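Local atomic coordinates of Glucanase/chitosanase (Paenibacillus fukuinensis, PDB entry 4ZZ5), a protein that probably hydrolyses glycosidic bonds in chitosan and glucan chains, this piece being its second chitosan-binding module, a CBM32 beta-sandwich. Residues Lys13-Ser18 with Lys29-Asn34; Leu65-Ala70 with Val116-Thr121. All blocks are in the same frame, centred on the assembly; numbering follows the deposited sequence.

In the fold
The two contacts show two levels of packing in a beta-sandwich, one at an edge strand and one between the sheets. Interaction 1 comes first along the chain: strand 15-17, outermost in the five-stranded antiparallel sheet, meets the loop that leads on to strand 39-40. Interaction 2 sets strand 57-67 of the four-stranded sheet against strand 115-123, the middle strand of the five-stranded one; it lies in the core, whereas interaction 1 is partly buried at the edge. The centres of interactions 1 and 2 lie about 12 Å apart, their nearest atoms about 7 Å, and they share the five-stranded sheet. Both belong to the F5/8 type C domain, the chitosan-binding module.

Interaction 1 of 2, residues Lys13-Ser18 with Lys29-Asn34; sequences KATATS and KAVDGN
Val31 is the one residue of the loop that both Thr15 and Lys13 touch closely, presenting its two methyl groups to Thr15 of the edge strand and one of them also to the carbonyl oxygen of Lys13 just ahead of it. The apolar part is a meeting of side-chain tips: Thr15 CG2 lies 3.8 Å from Val31 CG2 and slightly farther, 4.1 Å, from Val31 CG1, so that one threonine methyl faces both branches of the valine. The torsion of Thr15 (chi1 67°) sets CG2 anti to its carbonyl carbon and lets the methyl, not the hydroxyl, make this approach. Val31 is buried, whereas Thr15 is partly exposed; the pair thus marks a margin of the hydrophobic interior.

A second kind of approach brings methyl against backbone. Val31 CG2 sits 3.6 Å from Lys13 O, a van der Waals contact made by the same branch that meets Thr15. The long side chain of Lys13 leads away from the loop, and its NZ is bonded to the carbonyl oxygen of Leu9.

Polar order is supplied within the loop itself. Asp32 OD1 accepts the backbone N of Asn34 at 3.0 Å with an N-H...O angle of 158°, forming an Asx turn; the donor approaches from above the carboxylate plane, 52° out of it. The other carboxylate oxygen, OD2, is bonded to Thr37 OG1, and the N of Gly33, which passes through the turn with a positive phi, is bonded to Glu133 OE1. Backbone bonds from Val31 to Asn12 and from Ala30 to Phe134 fasten the loop further.

The whole is an edge strand of a beta-sandwich with a loop that holds an Asx turn packed beside it, within an F5/8 type C domain of the CBM32 kind.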
loop_
_atom_site.group_PDB
_atom_site.type_symbol
_atom_site.label_atom_id
_atom_site.label_comp_id
_atom_site.label_asym_id
_atom_site.label_seq_id
_atom_site.Cartn_x
_atom_site.Cartn_y
_atom_site.Cartn_z
ATOM N N LYS A 13 -4.707 -4.178 10.586
ATOM C CA LYS A 13 -4.101 -2.992 11.176
ATOM C C LYS A 13 -4.793 -1.628 10.763
ATOM O O LYS A 13 -5.441 -1.647 9.697
ATOM C CB LYS A 13 -2.605 -2.880 10.722
ATOM C CG LYS A 13 -1.754 -4.011 11.250
ATOM C CD LYS A 13 -1.518 -3.838 12.759
ATOM C CE LYS A 13 -0.359 -4.687 13.331
ATOM N NZ LYS A 13 -0.855 -5.995 13.191
ATOM N N ALA A 14 -4.580 -0.551 11.398
ATOM C CA ALA A 14 -5.125 0.720 11.003
ATOM C C ALA A 14 -4.454 1.181 9.696
ATOM O O ALA A 14 -3.200 0.993 9.544
ATOM C CB ALA A 14 -4.975 1.786 12.090
ATOM N N THR A 15 -5.193 1.889 8.910
ATOM C CA THR A 15 -4.740 2.436 7.627
ATOM C C THR A 15 -5.120 3.826 7.447
ATOM O O THR A 15 -6.032 4.346 8.155
ATOM C CB THR A 15 -5.271 1.624 6.449
ATOM O OG1 THR A 15 -6.717 1.771 6.346
ATOM C CG2 THR A 15 -4.838 0.210 6.511
ATOM N N ALA A 16 -4.519 4.553 6.520
ATOM C CA ALA A 16 -4.956 5.820 6.043
ATOM C C ALA A 16 -4.737 5.870 4.551
ATOM O O ALA A 16 -3.777 5.205 4.046
ATOM C CB ALA A 16 -4.184 6.943 6.715
ATOM N N THR A 17 -5.481 6.660 3.821
ATOM C CA THR A 17 -5.338 6.771 2.376
ATOM C C THR A 17 -5.382 8.184 1.936
ATOM O O THR A 17 -5.970 9.093 2.598
ATOM C CB THR A 17 -6.437 5.933 1.660
ATOM O OG1 THR A 17 -7.760 6.419 1.967
ATOM C CG2 THR A 17 -6.355 4.489 1.990
ATOM N N SER A 18 -4.852 8.466 0.756
ATOM C CA SER A 18 -4.986 9.781 0.194
ATOM C C SER A 18 -6.398 10.143 -0.222
ATOM O O SER A 18 -6.878 11.291 -0.014
ATOM C CB SER A 18 -4.141 9.889 -1.065
ATOM O OG SER A 18 -4.384 8.768 -1.945
ATOM N N LYS A 29 -10.189 -1.993 3.666
ATOM C CA LYS A 29 -10.505 -3.109 2.736
ATOM C C LYS A 29 -9.269 -3.763 2.122
ATOM O O LYS A 29 -9.339 -4.837 1.561
ATOM C CB LYS A 29 -11.490 -2.664 1.689
ATOM C CG LYS A 29 -12.836 -2.119 2.312
ATOM C CD LYS A 29 -13.596 -2.931 3.301
ATOM C CE LYS A 29 -14.863 -2.096 3.688
ATOM N NZ LYS A 29 -14.853 -0.887 4.577
ATOM N N ALA A 30 -8.122 -3.060 2.177
ATOM C CA ALA A 30 -6.892 -3.618 1.668
ATOM C C ALA A 30 -6.173 -4.506 2.688
ATOM O O ALA A 30 -5.155 -5.126 2.304
ATOM C CB ALA A 30 -5.982 -2.533 1.152
ATOM N N VAL A 31 -6.598 -4.528 3.933
ATOM C CA VAL A 31 -5.869 -5.226 4.979
ATOM C C VAL A 31 -6.799 -6.141 5.763
ATOM O O VAL A 31 -6.528 -6.503 6.927
ATOM C CB VAL A 31 -5.081 -4.303 5.934
ATOM C CG1 VAL A 31 -4.049 -3.532 5.173
ATOM C CG2 VAL A 31 -6.016 -3.418 6.672
ATOM N N ASP A 32 -7.885 -6.582 5.144
ATOM C CA ASP A 32 -8.873 -7.431 5.832
ATOM C C ASP A 32 -8.660 -8.866 5.477
ATOM O O ASP A 32 -9.486 -9.751 5.983
ATOM C CB ASP A 32 -10.318 -7.010 5.511
ATOM C CG ASP A 32 -10.647 -6.975 4.031
ATOM O OD1 ASP A 32 -9.917 -7.443 3.176
ATOM O OD2 ASP A 32 -11.833 -6.496 3.792
ATOM N N GLY A 33 -7.770 -9.288 4.665
ATOM C CA GLY A 33 -7.569 -10.654 4.303
ATOM C C GLY A 33 -8.539 -11.180 3.328
ATOM O O GLY A 33 -8.565 -12.432 3.074
ATOM N N ASN A 34 -9.391 -10.344 2.757
ATOM C CA ASN A 34 -10.425 -10.790 1.857
ATOM C C ASN A 34 -10.090 -10.342 0.465
ATOM O O ASN A 34 -10.027 -9.080 0.170
ATOM C CB ASN A 34 -11.752 -10.193 2.329
ATOM C CG ASN A 34 -12.985 -10.734 1.597
ATOM O OD1 ASN A 34 -12.930 -11.116 0.455
ATOM N ND2 ASN A 34 -14.103 -10.710 2.312
#

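Interaction 2 of 2, residues Leu65-Ala70 with Val116-Thr121; sequences LNWEDA and VRVYAT. With SO4 (sulfate ion), chain C.
Leu65 and Val118 meet tip to tip between the two sheets of a beta-sandwich, Leu65 CD2 lying 3.8 Å from Val118 CG2. The valine divides its branches between two neighbours: with chi1 at 175°, CG1 is anti to the backbone N and turns to the tryptophan, reaching Trp67 CH2 at 4.3 Å, while CG2 serves the leucine. All three residues are buried. Ile50 and Ile77, from the strands flanking 115-123, also touch Val118, and Trp67 NE1 is bonded to Asp104 OD2.

Alternation along the strand sends Arg117 and Tyr119 to the other face of the sheet, where charged and aromatic groups meet and both residues are partly exposed. There the guanidinium of Arg117 grips a sulfate ion, probably picked up from the crystallisation medium, edge-on through two nitrogens, of which NH2 donates to sulfate O4 at 3.0 Å. Gln78 OE1 also takes a bond from NH2, and Trp49 and Trp90 make cation-pi contacts with the group. A leucine in place of Arg117 would probably leave the sulfate without its two bonds, Gln78 OE1 without the donor it has in NH2, and both tryptophans without their cationic partner. Tyr119 helps to cover the group, its CD1 standing 3.4 Å above the guanidinium plane of Arg117, displaced from the centre of the group. The other sulfate bond, from Arg117 NH1 to sulfate O1 at 2.8 Å, is almost perfectly straight, at 179°.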
loop_
_atom_site.group_PDB
_atom_site.type_symbol
_atom_site.label_atom_id
_atom_site.label_comp_id
_atom_site.label_asym_id
_atom_site.label_seq_id
_atom_site.Cartn_x
_atom_site.Cartn_y
_atom_site.Cartn_z
ATOM N N LEU A 65 1.347 -7.217 -2.961
ATOM C CA LEU A 65 0.195 -6.432 -3.409
ATOM C C LEU A 65 -0.702 -7.264 -4.260
ATOM O O LEU A 65 -0.155 -7.987 -5.153
ATOM C CB LEU A 65 0.655 -5.211 -4.185
ATOM C CG LEU A 65 1.595 -4.287 -3.411
ATOM C CD1 LEU A 65 1.959 -3.074 -4.286
ATOM C CD2 LEU A 65 1.017 -3.814 -2.043
ATOM N N ASN A 66 -1.986 -7.186 -4.114
ATOM C CA ASN A 66 -2.932 -7.852 -5.016
ATOM C C ASN A 66 -3.769 -6.738 -5.638
ATOM O O ASN A 66 -4.690 -6.203 -4.982
ATOM C CB ASN A 66 -3.799 -8.857 -4.291
ATOM C CG ASN A 66 -4.846 -9.475 -5.198
ATOM O OD1 ASN A 66 -4.939 -9.202 -6.319
ATOM N ND2 ASN A 66 -5.705 -10.341 -4.598
ATOM N N TRP A 67 -3.401 -6.330 -6.844
ATOM C CA TRP A 67 -4.011 -5.233 -7.519
ATOM C C TRP A 67 -5.311 -5.558 -8.165
ATOM O O TRP A 67 -5.441 -6.656 -8.753
ATOM C CB TRP A 67 -3.149 -4.619 -8.589
ATOM C CG TRP A 67 -1.844 -4.009 -8.126
ATOM C CD1 TRP A 67 -0.630 -4.571 -8.136
ATOM C CD2 TRP A 67 -1.664 -2.636 -7.688
ATOM N NE1 TRP A 67 0.330 -3.642 -7.720
ATOM C CE2 TRP A 67 -0.320 -2.465 -7.445
ATOM C CE3 TRP A 67 -2.544 -1.578 -7.492
ATOM C CZ2 TRP A 67 0.211 -1.264 -6.973
ATOM C CZ3 TRP A 67 -2.010 -0.434 -7.009
ATOM C CH2 TRP A 67 -0.697 -0.262 -6.763
ATOM N N GLU A 68 -6.286 -4.671 -8.167
ATOM C CA GLU A 68 -7.463 -4.722 -9.056
ATOM C C GLU A 68 -6.973 -4.237 -10.406
ATOM O O GLU A 68 -5.841 -3.871 -10.674
ATOM C CB GLU A 68 -8.567 -3.882 -8.430
ATOM C CG GLU A 68 -9.927 -3.994 -9.089
ATOM C CD GLU A 68 -10.196 -2.872 -10.019
ATOM O OE1 GLU A 68 -9.537 -1.816 -10.058
ATOM O OE2 GLU A 68 -11.224 -3.079 -10.806
ATOM N N ASP A 69 -7.870 -4.280 -11.420
ATOM C CA ASP A 69 -7.505 -3.837 -12.764
ATOM C C ASP A 69 -6.945 -2.440 -12.854
ATOM O O ASP A 69 -6.102 -2.166 -13.710
ATOM C CB ASP A 69 -8.758 -3.950 -13.680
ATOM C CG ASP A 69 -9.008 -5.362 -14.240
ATOM O OD1 ASP A 69 -8.105 -6.170 -14.335
ATOM O OD2 ASP A 69 -10.167 -5.480 -14.740
ATOM N N ALA A 70 -7.385 -1.549 -11.934
ATOM C CA ALA A 70 -6.811 -0.212 -11.828
ATOM C C ALA A 70 -5.436 -0.323 -11.060
ATOM O O ALA A 70 -5.365 0.105 -9.875
ATOM C CB ALA A 70 -7.796 0.716 -11.233
ATOM N N VAL A 116 4.113 1.422 6.693
ATOM C CA VAL A 116 4.476 1.072 5.358
ATOM C C VAL A 116 3.492 1.729 4.440
ATOM O O VAL A 116 2.246 1.597 4.650
ATOM C CB VAL A 116 4.494 -0.410 5.141
ATOM C CG1 VAL A 116 5.094 -0.777 3.784
ATOM C CG2 VAL A 116 5.161 -1.197 6.241
ATOM N N ARG A 117 3.925 2.363 3.360
ATOM C CA ARG A 117 3.078 3.121 2.397
ATOM C C ARG A 117 3.322 2.559 0.997
ATOM O O ARG A 117 4.490 2.300 0.600
ATOM C CB ARG A 117 3.396 4.596 2.455
ATOM C CG ARG A 117 2.462 5.477 1.625
ATOM C CD ARG A 117 2.514 6.930 1.988
ATOM N NE ARG A 117 3.669 7.643 1.411
ATOM C CZ ARG A 117 3.719 8.918 1.098
ATOM N NH1 ARG A 117 2.689 9.714 1.384
ATOM N NH2 ARG A 117 4.804 9.434 0.548
ATOM N N VAL A 118 2.242 2.373 0.249
ATOM C CA VAL A 118 2.295 2.297 -1.262
ATOM C C VAL A 118 2.032 3.672 -1.757
ATOM O O VAL A 118 0.945 4.213 -1.456
ATOM C CB VAL A 118 1.268 1.289 -1.775
ATOM C CG1 VAL A 118 1.265 1.320 -3.330
ATOM C CG2 VAL A 118 1.544 -0.123 -1.282
ATOM N N TYR A 119 2.967 4.234 -2.487
ATOM C CA TYR A 119 2.835 5.568 -3.077
ATOM C C TYR A 119 2.827 5.376 -4.584
ATOM O O TYR A 119 3.843 5.034 -5.169
ATOM C CB TYR A 119 4.002 6.429 -2.565
ATOM C CG TYR A 119 3.894 7.850 -2.986
ATOM C CD1 TYR A 119 3.059 8.782 -2.356
ATOM C CD2 TYR A 119 4.647 8.325 -4.028
ATOM C CE1 TYR A 119 2.961 10.107 -2.763
ATOM C CE2 TYR A 119 4.530 9.663 -4.429
ATOM C CZ TYR A 119 3.697 10.503 -3.819
ATOM O OH TYR A 119 3.678 11.797 -4.330
ATOM N N ALA A 120 1.667 5.517 -5.161
ATOM C CA ALA A 120 1.394 5.147 -6.548
ATOM C C ALA A 120 1.358 6.413 -7.397
ATOM O O ALA A 120 0.676 7.400 -7.120
ATOM C CB ALA A 120 0.083 4.444 -6.631
ATOM N N THR A 121 2.098 6.379 -8.490
ATOM C CA THR A 121 2.352 7.644 -9.260
ATOM C C THR A 121 2.048 7.508 -10.727
ATOM O O THR A 121 1.782 8.613 -11.313
ATOM C CB THR A 121 3.804 8.099 -9.091
ATOM O OG1 THR A 121 4.726 7.085 -9.457
ATOM C CG2 THR A 121 4.074 8.486 -7.641
HETATM S S SO4 C . 3.965 13.196 0.167
HETATM O O1 SO4 C . 2.772 12.464 0.710
HETATM O O2 SO4 C . 3.565 14.042 -0.987
HETATM O O3 SO4 C . 4.399 14.023 1.344
HETATM O O4 SO4 C . 5.017 12.249 -0.325
#